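Local coordinates for putative lipoprotein (Pectobacterium atrosepticum SCRI1043, PDB 3BDU) that is of unknown function but is probably a membrane-anchored bacterial lipoprotein whose soluble part is a small SH3-like beta domain, at residues A[5-10]-A[19-24]. Sequence-based numbering, arbitrary orientation.
Sequences YVLHTN and GKPKVD
The hydrophobic core of this small beta domain, probably SH3-like as its family suggests, is packed here where the chain, leaving strand 14-18, folds back over Y5 and L7 of the first strand before entering strand 22-23. Y5 carries most of the contact. Its CG lies beside the backbone N and anti to the carbonyl carbon (chi1 -75°), and K20 passes over one ring face: K20 CA sits 3.8 Å from the Y5 ring centroid, 24° off the normal, a CH-pi contact displaced toward the CD2-CE2 side. The lysine chain crosses the CZ end of the ring obliquely, with K20 CB 3.6 Å from Y5 CZ and K20 CD 3.7 Å from Y5 OH. Beyond the ring the polar ends part: Y5 OH hydrogen-bonds K52 NZ, while K20 NZ forms salt bridges to D24 and E26 of a second subunit.

P21 wedges between the two inward-facing residues of the strand. Its CD rests 3.9 Å from Y5 CG, an oblique approach, and its CG presses on L7 CD1 at 3.5 Å, tight for two carbons. M50 of strand 47-52 and I30 and Y32 of strand 30-33 also pack on the proline. The K20 carbonyl is held by K22, whose NZ reaches K20 O at 2.8 Å, in the carbonyl plane on a lone pair. The contact packs the first strand against the connection between the two sheets, consistent with a small SH3-like beta-barrel.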
ATOM      1  N   TYR A   5      -5.569 -26.806  -0.183  1.00 26.01           N
ATOM      2  CA  TYR A   5      -5.394 -25.695  -1.102  1.00 24.64           C
ATOM      3  C   TYR A   5      -3.959 -25.722  -1.601  1.00 23.73           C
ATOM      4  O   TYR A   5      -3.073 -26.289  -0.955  1.00 23.25           O
ATOM      5  CB  TYR A   5      -5.660 -24.360  -0.398  1.00 23.38           C
ATOM      6  CG  TYR A   5      -7.118 -24.072  -0.138  1.00 23.50           C
ATOM      7  CD1 TYR A   5      -7.805 -23.116  -0.889  1.00 23.23           C
ATOM      8  CD2 TYR A   5      -7.823 -24.769   0.843  1.00 21.54           C
ATOM      9  CE1 TYR A   5      -9.161 -22.860  -0.670  1.00 24.20           C
ATOM     10  CE2 TYR A   5      -9.175 -24.519   1.069  1.00 22.60           C
ATOM     11  CZ  TYR A   5      -9.836 -23.565   0.310  1.00 23.18           C
ATOM     12  OH  TYR A   5     -11.166 -23.320   0.536  1.00 27.71           O
ATOM     13  N   VAL A   6      -3.735 -25.122  -2.760  1.00 22.60           N
ATOM     14  CA  VAL A   6      -2.403 -25.040  -3.330  1.00 21.91           C
ATOM     15  C   VAL A   6      -2.098 -23.563  -3.543  1.00 20.63           C
ATOM     16  O   VAL A   6      -2.807 -22.891  -4.282  1.00 22.49           O
ATOM     17  CB  VAL A   6      -2.307 -25.742  -4.699  1.00 22.96           C
ATOM     18  CG1 VAL A   6      -0.905 -25.562  -5.256  1.00 23.60           C
ATOM     19  CG2 VAL A   6      -2.639 -27.233  -4.567  1.00 24.53           C
ATOM     20  N   LEU A   7      -1.061 -23.059  -2.884  1.00 20.42           N
ATOM     21  CA  LEU A   7      -0.671 -21.659  -3.029  1.00 19.57           C
ATOM     22  C   LEU A   7       0.455 -21.535  -4.055  1.00 20.51           C
ATOM     23  O   LEU A   7       1.424 -22.296  -4.012  1.00 21.04           O
ATOM     24  CB  LEU A   7      -0.165 -21.083  -1.700  1.00 23.46           C
ATOM     25  CG  LEU A   7      -1.095 -20.871  -0.502  1.00 25.88           C
ATOM     26  CD1 LEU A   7      -1.760 -22.190  -0.123  1.00 31.55           C
ATOM     27  CD2 LEU A   7      -0.293 -20.320   0.669  1.00 27.16           C
ATOM     28  N   HIS A   8       0.318 -20.582  -4.973  1.00 17.19           N
ATOM     29  CA  HIS A   8       1.343 -20.327  -5.979  1.00 20.55           C
ATOM     30  C   HIS A   8       1.984 -19.006  -5.583  1.00 20.04           C
ATOM     31  O   HIS A   8       1.306 -17.985  -5.485  1.00 19.59           O
ATOM     32  CB  HIS A   8       0.720 -20.231  -7.376  1.00 22.68           C
ATOM     33  CG  HIS A   8       0.007 -21.478  -7.792  1.00 26.58           C
ATOM     34  ND1 HIS A   8      -1.128 -21.936  -7.155  1.00 29.54           N
ATOM     35  CD2 HIS A   8       0.295 -22.396  -8.746  1.00 29.29           C
ATOM     36  CE1 HIS A   8      -1.506 -23.078  -7.695  1.00 30.05           C
ATOM     37  NE2 HIS A   8      -0.659 -23.383  -8.664  1.00 28.78           N
ATOM     38  N   THR A   9       3.290 -19.039  -5.342  1.00 19.11           N
ATOM     39  CA  THR A   9       4.027 -17.853  -4.927  1.00 22.41           C
ATOM     40  C   THR A   9       4.575 -17.073  -6.111  1.00 26.82           C
ATOM     41  O   THR A   9       4.663 -17.587  -7.229  1.00 27.52           O
ATOM     42  CB  THR A   9       5.221 -18.226  -4.054  1.00 20.58           C
ATOM     43  OG1 THR A   9       6.204 -18.869  -4.870  1.00 20.38           O
ATOM     44  CG2 THR A   9       4.796 -19.181  -2.941  1.00 20.18           C
ATOM     45  N   ASN A  10       4.961 -15.829  -5.863  1.00 27.99           N
ATOM     46  CA  ASN A  10       5.508 -15.016  -6.932  1.00 31.11           C
ATOM     47  C   ASN A  10       6.960 -15.368  -7.225  1.00 32.17           C
ATOM     48  O   ASN A  10       7.627 -14.686  -8.000  1.00 35.86           O
ATOM     49  CB  ASN A  10       5.351 -13.523  -6.619  1.00 30.44           C
ATOM     50  CG  ASN A  10       3.966 -13.003  -6.976  1.00 31.40           C
ATOM     51  OD1 ASN A  10       3.429 -13.316  -8.045  1.00 31.57           O
ATOM     52  ND2 ASN A  10       3.385 -12.198  -6.095  1.00 30.96           N
ATOM     53  N   GLY A  19      -6.450 -26.824   4.653  1.00 21.41           N
ATOM     54  CA  GLY A  19      -7.386 -25.826   5.136  1.00 21.94           C
ATOM     55  C   GLY A  19      -7.100 -24.530   4.398  1.00 22.18           C
ATOM     56  O   GLY A  19      -5.979 -24.317   3.937  1.00 20.23           O
ATOM     57  N   LYS A  20      -8.101 -23.660   4.295  1.00 21.00           N
ATOM     58  CA  LYS A  20      -7.939 -22.401   3.571  1.00 20.86           C
ATOM     59  C   LYS A  20      -7.003 -21.401   4.227  1.00 17.82           C
ATOM     60  O   LYS A  20      -7.183 -21.031   5.381  1.00 17.08           O
ATOM     61  CB  LYS A  20      -9.297 -21.714   3.355  1.00 21.64           C
ATOM     62  CG  LYS A  20      -9.218 -20.547   2.364  1.00 22.32           C
ATOM     63  CD  LYS A  20     -10.577 -19.939   2.022  1.00 24.14           C
ATOM     64  CE  LYS A  20     -11.021 -18.925   3.058  1.00 24.21           C
ATOM     65  NZ  LYS A  20     -12.257 -18.217   2.629  1.00 22.54           N
ATOM     66  N   PRO A  21      -5.967 -20.967   3.495  1.00 15.57           N
ATOM     67  CA  PRO A  21      -5.046 -19.991   4.078  1.00 15.62           C
ATOM     68  C   PRO A  21      -5.849 -18.711   4.296  1.00 13.83           C
ATOM     69  O   PRO A  21      -6.739 -18.393   3.506  1.00 15.48           O
ATOM     70  CB  PRO A  21      -3.980 -19.830   2.994  1.00 14.89           C
ATOM     71  CG  PRO A  21      -3.969 -21.197   2.335  1.00 16.58           C
ATOM     72  CD  PRO A  21      -5.441 -21.507   2.227  1.00 17.20           C
ATOM     73  N   LYS A  22      -5.554 -17.997   5.371  1.00 14.81           N
ATOM     74  CA  LYS A  22      -6.266 -16.762   5.675  1.00 15.12           C
ATOM     75  C   LYS A  22      -5.312 -15.729   6.259  1.00 16.66           C
ATOM     76  O   LYS A  22      -4.272 -16.076   6.829  1.00 13.90           O
ATOM     77  CB  LYS A  22      -7.379 -17.030   6.691  1.00 15.55           C
ATOM     78  CG  LYS A  22      -8.415 -18.050   6.227  1.00 22.24           C
ATOM     79  CD  LYS A  22      -9.406 -18.383   7.334  1.00 26.73           C
ATOM     80  CE  LYS A  22      -8.949 -19.575   8.161  1.00 31.47           C
ATOM     81  NZ  LYS A  22      -9.127 -20.856   7.413  1.00 28.60           N
ATOM     82  N   VAL A  23      -5.672 -14.460   6.119  1.00 15.55           N
ATOM     83  CA  VAL A  23      -4.848 -13.402   6.676  1.00 17.65           C
ATOM     84  C   VAL A  23      -4.936 -13.462   8.194  1.00 19.25           C
ATOM     85  O   VAL A  23      -6.019 -13.612   8.764  1.00 17.42           O
ATOM     86  CB  VAL A  23      -5.311 -12.009   6.211  1.00 18.53           C
ATOM     87  CG1 VAL A  23      -4.506 -10.923   6.933  1.00 22.71           C
ATOM     88  CG2 VAL A  23      -5.115 -11.877   4.704  1.00 18.62           C
ATOM     89  N   ASP A  24      -3.777 -13.366   8.836  1.00 17.66           N
ATOM     90  CA  ASP A  24      -3.678 -13.372  10.289  1.00 18.67           C
ATOM     91  C   ASP A  24      -3.584 -11.896  10.664  1.00 18.64           C
ATOM     92  O   ASP A  24      -2.600 -11.232  10.355  1.00 18.11           O
ATOM     93  CB  ASP A  24      -2.403 -14.109  10.716  1.00 18.98           C
ATOM     94  CG  ASP A  24      -2.177 -14.083  12.220  1.00 20.83           C
ATOM     95  OD1 ASP A  24      -2.802 -13.255  12.921  1.00 21.45           O
ATOM     96  OD2 ASP A  24      -1.356 -14.892  12.699  1.00 20.79           O
TER